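Local coordinates for kinesin-like protein Nod (Drosophila melanogaster, PDB 3DC4), which binds and hydrolyses ATP through its kinesin motor domain, attaches to microtubules and is required for the distributive segregation of non-exchange chromosomes during meiosis, at residues A[22-27]-A[304-309]; A[272-277]-A[284-289]. All blocks are in the same frame, centred on the assembly; numbering follows the deposited sequence.

How the contacts relate
Contact 1 pairs two neighbouring parallel strands in the central sheet of the kinesin motor domain, and contact 2 fastens helix 267-279 to the turn that follows it. Along the chain, 22-27 comes first, then 272-277 and 284-289, and last 304-309, so that contact 2 falls wholly between the two halves of contact 1. Their centres lie about 16 Å apart, yet they meet: Leu306 of the strand packs against Val275 of the helix, and Phe308 against Asn272. The same helix thus packs on part of one face of the sheet through Val275 and Asn272 and holds the more peripheral turn through Lys273, Val274 and Ser277.

Contact 1: A[22-27]-A[304-309]; sequences SAVRIA and SYLTFL
Ser22 and Tyr305 meet at the start of a parallel strand pair in the central sheet of the kinesin motor domain, an example of how strands far apart in sequence become neighbours in a P-loop NTPase fold. Strands 23-27 and 305-309 run 10° apart. After Ser22 N bonds to Ser304 O, the alternation is regular: Leu306 N to Ala23 O, Arg25 N to Leu306 O, Phe308 N to Arg25 O at 2.7 Å, and Ala27 N to Phe308 O.

The tightly packed part is the face bearing Val24, Ile26, Leu306 and Phe308, all four buried, with helix 267-279 packing on Leu306 and Phe308. Ile26 and Phe308 lie side by side, Ile26 CG1 being 3.8 Å from Phe308 CD2, while Val24 CG1 comes to the ring's edge at Phe308 CE2, 4.2 Å away. The other face is looser and wetter toward its start. Water 2 donates to Ala23 O and also bonds to Thr307 OG1, beside which Arg25 passes its CB before the bent chain leads away. With CG anti to the carbonyl carbon (chi1 -67°), the Tyr305 ring comes nearer the other strand, where Ser22 CB sits over one of its faces, offset toward the rim and 3.6 Å from the centroid, a CH-pi contact. Ala23 CB approaches Tyr305 CD2 at 3.7 Å. An alanine in place of Tyr305 would probably open a gap beside Ser22 and Ala23 and leave water 1 without one of its partners. That water joins the two side chains beyond the ring, 2.9 Å from Tyr305 OH and 3.2 Å from Ser22 OG.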
loop_
_atom_site.group_PDB
_atom_site.type_symbol
_atom_site.label_atom_id
_atom_site.label_comp_id
_atom_site.label_asym_id
_atom_site.label_seq_id
_atom_site.Cartn_x
_atom_site.Cartn_y
_atom_site.Cartn_z
ATOM N N SER A 22 1.987 -2.308 15.345
ATOM C CA SER A 22 1.605 -1.111 16.086
ATOM C C SER A 22 0.183 -0.679 15.742
ATOM O O SER A 22 -0.543 -0.159 16.593
ATOM C CB SER A 22 2.577 0.040 15.807
ATOM O OG SER A 22 3.819 -0.169 16.462
ATOM N N ALA A 23 -0.217 -0.904 14.494
ATOM C CA ALA A 23 -1.554 -0.531 14.058
ATOM C C ALA A 23 -1.884 -1.093 12.685
ATOM O O ALA A 23 -1.067 -1.036 11.767
ATOM C CB ALA A 23 -1.688 0.993 14.043
ATOM N N VAL A 24 -3.079 -1.659 12.563
ATOM C CA VAL A 24 -3.554 -2.192 11.295
ATOM C C VAL A 24 -4.821 -1.396 11.004
ATOM O O VAL A 24 -5.805 -1.506 11.731
ATOM C CB VAL A 24 -3.885 -3.695 11.387
ATOM C CG1 VAL A 24 -4.422 -4.187 10.050
ATOM C CG2 VAL A 24 -2.627 -4.483 11.758
ATOM N N ARG A 25 -4.782 -0.579 9.956
ATOM C CA ARG A 25 -5.910 0.267 9.592
ATOM C C ARG A 25 -6.526 -0.110 8.244
ATOM O O ARG A 25 -5.832 -0.568 7.330
ATOM C CB ARG A 25 -5.458 1.733 9.547
ATOM C CG ARG A 25 -4.769 2.254 10.804
ATOM C CD ARG A 25 -5.673 2.233 12.028
ATOM N NE ARG A 25 -5.492 3.426 12.861
ATOM C CZ ARG A 25 -6.011 4.616 12.571
ATOM N NH1 ARG A 25 -6.747 4.761 11.475
ATOM N NH2 ARG A 25 -5.792 5.659 13.364
ATOM N N ILE A 26 -7.833 0.094 8.124
ATOM C CA ILE A 26 -8.530 -0.216 6.886
ATOM C C ILE A 26 -9.378 0.963 6.423
ATOM O O ILE A 26 -10.180 1.519 7.182
ATOM C CB ILE A 26 -9.429 -1.458 7.053
ATOM C CG1 ILE A 26 -8.546 -2.681 7.328
ATOM C CG2 ILE A 26 -10.265 -1.682 5.783
ATOM C CD1 ILE A 26 -9.287 -3.958 7.589
ATOM N N ALA A 27 -9.179 1.346 5.170
ATOM C CA ALA A 27 -9.913 2.451 4.587
ATOM C C ALA A 27 -10.549 1.998 3.280
ATOM O O ALA A 27 -10.050 1.079 2.627
ATOM C CB ALA A 27 -8.969 3.612 4.316
ATOM N N SER A 304 5.247 -2.715 13.494
ATOM C CA SER A 304 5.145 -2.190 12.138
ATOM C C SER A 304 3.712 -1.723 11.902
ATOM O O SER A 304 2.808 -2.071 12.665
ATOM C CB SER A 304 5.540 -3.251 11.116
ATOM O OG SER A 304 6.928 -3.526 11.217
ATOM N N TYR A 305 3.517 -0.929 10.849
ATOM C CA TYR A 305 2.202 -0.395 10.507
ATOM C C TYR A 305 1.677 -0.925 9.186
ATOM O O TYR A 305 2.403 -0.979 8.198
ATOM C CB TYR A 305 2.250 1.130 10.443
ATOM C CG TYR A 305 2.496 1.778 11.778
ATOM C CD1 TYR A 305 3.774 1.807 12.340
ATOM C CD2 TYR A 305 1.442 2.340 12.490
ATOM C CE1 TYR A 305 3.991 2.379 13.582
ATOM C CE2 TYR A 305 1.641 2.914 13.729
ATOM C CZ TYR A 305 2.913 2.930 14.271
ATOM O OH TYR A 305 3.096 3.491 15.513
ATOM N N LEU A 306 0.406 -1.314 9.175
ATOM C CA LEU A 306 -0.224 -1.837 7.969
ATOM C C LEU A 306 -1.544 -1.119 7.717
ATOM O O LEU A 306 -2.425 -1.102 8.576
ATOM C CB LEU A 306 -0.459 -3.345 8.114
ATOM C CG LEU A 306 -1.205 -4.089 7.003
ATOM C CD1 LEU A 306 -0.499 -3.891 5.678
ATOM C CD2 LEU A 306 -1.294 -5.574 7.350
ATOM N N THR A 307 -1.670 -0.518 6.537
ATOM C CA THR A 307 -2.887 0.194 6.176
ATOM C C THR A 307 -3.427 -0.289 4.832
ATOM O O THR A 307 -2.724 -0.277 3.816
ATOM C CB THR A 307 -2.650 1.714 6.108
ATOM O OG1 THR A 307 -2.318 2.202 7.415
ATOM C CG2 THR A 307 -3.911 2.430 5.613
ATOM N N PHE A 308 -4.683 -0.728 4.850
ATOM C CA PHE A 308 -5.378 -1.226 3.663
ATOM C C PHE A 308 -6.232 -0.140 3.047
ATOM O O PHE A 308 -6.895 0.609 3.764
ATOM C CB PHE A 308 -6.330 -2.368 4.031
ATOM C CG PHE A 308 -5.654 -3.658 4.357
ATOM C CD1 PHE A 308 -5.337 -4.561 3.345
ATOM C CD2 PHE A 308 -5.379 -3.998 5.676
ATOM C CE1 PHE A 308 -4.766 -5.793 3.646
ATOM C CE2 PHE A 308 -4.808 -5.228 5.991
ATOM C CZ PHE A 308 -4.500 -6.128 4.968
ATOM N N LEU A 309 -6.228 -0.057 1.724
ATOM C CA LEU A 309 -7.071 0.906 1.031
ATOM C C LEU A 309 -7.885 0.105 0.035
ATOM O O LEU A 309 -7.367 -0.329 -1.003
ATOM C CB LEU A 309 -6.255 1.970 0.288
ATOM C CG LEU A 309 -7.088 2.989 -0.510
ATOM C CD1 LEU A 309 -8.036 3.746 0.423
ATOM C CD2 LEU A 309 -6.153 3.988 -1.202
HETATM O O HOH W 1 4.419 2.627 17.928
HETATM O O HOH W 2 -1.493 1.668 10.016
#

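Contact 2: A[272-277]-A[284-289]; sequences NKVVMS and VIPYRD
Lys273 and Asp289 supply the charged part of this contact. The lysine chain, bent at chi3 (65°), crosses the aspartate at about a right angle, and its NZ meets Asp289 OD2 at 2.8 Å in a salt bridge, nearly along the C-O axis of that oxygen. Both residues lie toward the surface.

The apolar part centres on Val274. With CG1 anti to the backbone N (chi1 169°), that methyl reaches Ile285 CG2 at 3.6 Å and Tyr287 CE2 at 3.8 Å; Val274 CG2 lies against Pro286, nearest its O at 3.9 Å. Ile285 CG2 in turn lies over the centre of the Tyr287 ring, 3.4 Å above its plane, so valine, isoleucine and tyrosine form one small cluster. Leu300 O holds the tyrosine OH from outside.

The backbone turns sharply at Pro286, the centre of an inverse gamma turn closed by Tyr287 N bonding to Ile285 O, and a short 3-10 segment ending at Asp289 follows. The turn presents the proline ring to helix 267-279, within the kinesin motor domain.

Among polar contacts, Ser277 OG donates to Lys273 O one helical turn back, from above the carbonyl plane, while Ser277 N reaches the same oxygen from the opposite face. Thus engaged, Ser277 OG packs 3.3 Å from Pro286 CD.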
loop_
_atom_site.group_PDB
_atom_site.type_symbol
_atom_site.label_atom_id
_atom_site.label_comp_id
_atom_site.label_asym_id
_atom_site.label_seq_id
_atom_site.Cartn_x
_atom_site.Cartn_y
_atom_site.Cartn_z
ATOM N N ASN A 272 -3.640 -11.558 5.855
ATOM C CA ASN A 272 -4.491 -11.706 7.025
ATOM C C ASN A 272 -4.014 -12.846 7.907
ATOM O O ASN A 272 -4.051 -12.744 9.133
ATOM C CB ASN A 272 -5.943 -11.939 6.605
ATOM C CG ASN A 272 -6.674 -10.645 6.305
ATOM O OD1 ASN A 272 -6.117 -9.558 6.467
ATOM N ND2 ASN A 272 -7.927 -10.753 5.873
ATOM N N LYS A 273 -3.567 -13.932 7.283
ATOM C CA LYS A 273 -3.073 -15.080 8.031
ATOM C C LYS A 273 -1.850 -14.659 8.836
ATOM O O LYS A 273 -1.688 -15.047 9.994
ATOM C CB LYS A 273 -2.709 -16.219 7.078
ATOM C CG LYS A 273 -3.895 -16.811 6.332
ATOM C CD LYS A 273 -3.501 -18.080 5.580
ATOM C CE LYS A 273 -3.100 -19.193 6.544
ATOM N NZ LYS A 273 -2.460 -20.353 5.860
ATOM N N VAL A 274 -0.991 -13.860 8.214
ATOM C CA VAL A 274 0.206 -13.373 8.882
ATOM C C VAL A 274 -0.193 -12.514 10.078
ATOM O O VAL A 274 0.346 -12.672 11.173
ATOM C CB VAL A 274 1.077 -12.534 7.919
ATOM C CG1 VAL A 274 2.167 -11.809 8.694
ATOM C CG2 VAL A 274 1.698 -13.437 6.862
ATOM N N VAL A 275 -1.138 -11.603 9.869
ATOM C CA VAL A 275 -1.592 -10.731 10.948
ATOM C C VAL A 275 -2.143 -11.540 12.121
ATOM O O VAL A 275 -1.862 -11.238 13.279
ATOM C CB VAL A 275 -2.681 -9.751 10.452
ATOM C CG1 VAL A 275 -3.164 -8.881 11.601
ATOM C CG2 VAL A 275 -2.119 -8.880 9.334
ATOM N N MET A 276 -2.922 -12.572 11.814
ATOM C CA MET A 276 -3.509 -13.418 12.843
ATOM C C MET A 276 -2.458 -14.258 13.561
ATOM O O MET A 276 -2.431 -14.317 14.790
ATOM C CB MET A 276 -4.560 -14.334 12.223
ATOM C CG MET A 276 -5.772 -13.602 11.686
ATOM S SD MET A 276 -6.990 -14.747 11.012
ATOM C CE MET A 276 -7.538 -15.567 12.521
ATOM N N SER A 277 -1.600 -14.908 12.783
ATOM C CA SER A 277 -0.538 -15.747 13.324
ATOM C C SER A 277 0.322 -14.989 14.323
ATOM O O SER A 277 0.767 -15.552 15.322
ATOM C CB SER A 277 0.340 -16.277 12.192
ATOM O OG SER A 277 -0.406 -17.109 11.320
ATOM N N VAL A 284 5.272 -19.550 14.378
ATOM C CA VAL A 284 5.656 -19.699 12.980
ATOM C C VAL A 284 4.711 -18.879 12.104
ATOM O O VAL A 284 3.514 -19.162 12.032
ATOM C CB VAL A 284 5.602 -21.174 12.526
ATOM C CG1 VAL A 284 6.182 -21.306 11.125
ATOM C CG2 VAL A 284 6.370 -22.050 13.503
ATOM N N ILE A 285 5.256 -17.863 11.441
ATOM C CA ILE A 285 4.465 -16.989 10.580
ATOM C C ILE A 285 4.489 -17.465 9.131
ATOM O O ILE A 285 5.556 -17.678 8.554
ATOM C CB ILE A 285 4.993 -15.545 10.647
ATOM C CG1 ILE A 285 5.099 -15.109 12.109
ATOM C CG2 ILE A 285 4.061 -14.610 9.887
ATOM C CD1 ILE A 285 5.745 -13.759 12.304
ATOM N N PRO A 286 3.303 -17.626 8.519
ATOM C CA PRO A 286 3.173 -18.082 7.132
ATOM C C PRO A 286 3.604 -17.059 6.084
ATOM O O PRO A 286 2.858 -16.765 5.150
ATOM C CB PRO A 286 1.694 -18.436 7.029
ATOM C CG PRO A 286 1.061 -17.409 7.910
ATOM C CD PRO A 286 1.975 -17.396 9.120
ATOM N N TYR A 287 4.811 -16.525 6.236
ATOM C CA TYR A 287 5.326 -15.544 5.290
ATOM C C TYR A 287 5.432 -16.124 3.881
ATOM O O TYR A 287 5.124 -15.446 2.899
ATOM C CB TYR A 287 6.703 -15.037 5.739
ATOM C CG TYR A 287 6.673 -14.129 6.954
ATOM C CD1 TYR A 287 7.404 -14.438 8.100
ATOM C CD2 TYR A 287 5.926 -12.947 6.947
ATOM C CE1 TYR A 287 7.390 -13.594 9.210
ATOM C CE2 TYR A 287 5.904 -12.097 8.050
ATOM C CZ TYR A 287 6.638 -12.426 9.178
ATOM O OH TYR A 287 6.622 -11.598 10.278
ATOM N N ARG A 288 5.861 -17.379 3.780
ATOM C CA ARG A 288 6.021 -18.014 2.477
ATOM C C ARG A 288 4.726 -18.472 1.817
ATOM O O ARG A 288 4.753 -19.099 0.758
ATOM C CB ARG A 288 7.007 -19.183 2.579
ATOM C CG ARG A 288 8.435 -18.729 2.834
ATOM C CD ARG A 288 9.439 -19.830 2.550
ATOM N NE ARG A 288 10.813 -19.331 2.573
ATOM C CZ ARG A 288 11.871 -20.037 2.186
ATOM N NH1 ARG A 288 11.716 -21.278 1.744
ATOM N NH2 ARG A 288 13.084 -19.501 2.240
ATOM N N ASP A 289 3.594 -18.155 2.437
ATOM C CA ASP A 289 2.303 -18.521 1.867
ATOM C C ASP A 289 2.095 -17.810 0.531
ATOM O O ASP A 289 1.299 -18.252 -0.296
ATOM C CB ASP A 289 1.170 -18.168 2.838
ATOM C CG ASP A 289 0.697 -19.369 3.638
ATOM O OD1 ASP A 289 1.474 -20.334 3.768
ATOM O OD2 ASP A 289 -0.448 -19.346 4.140
#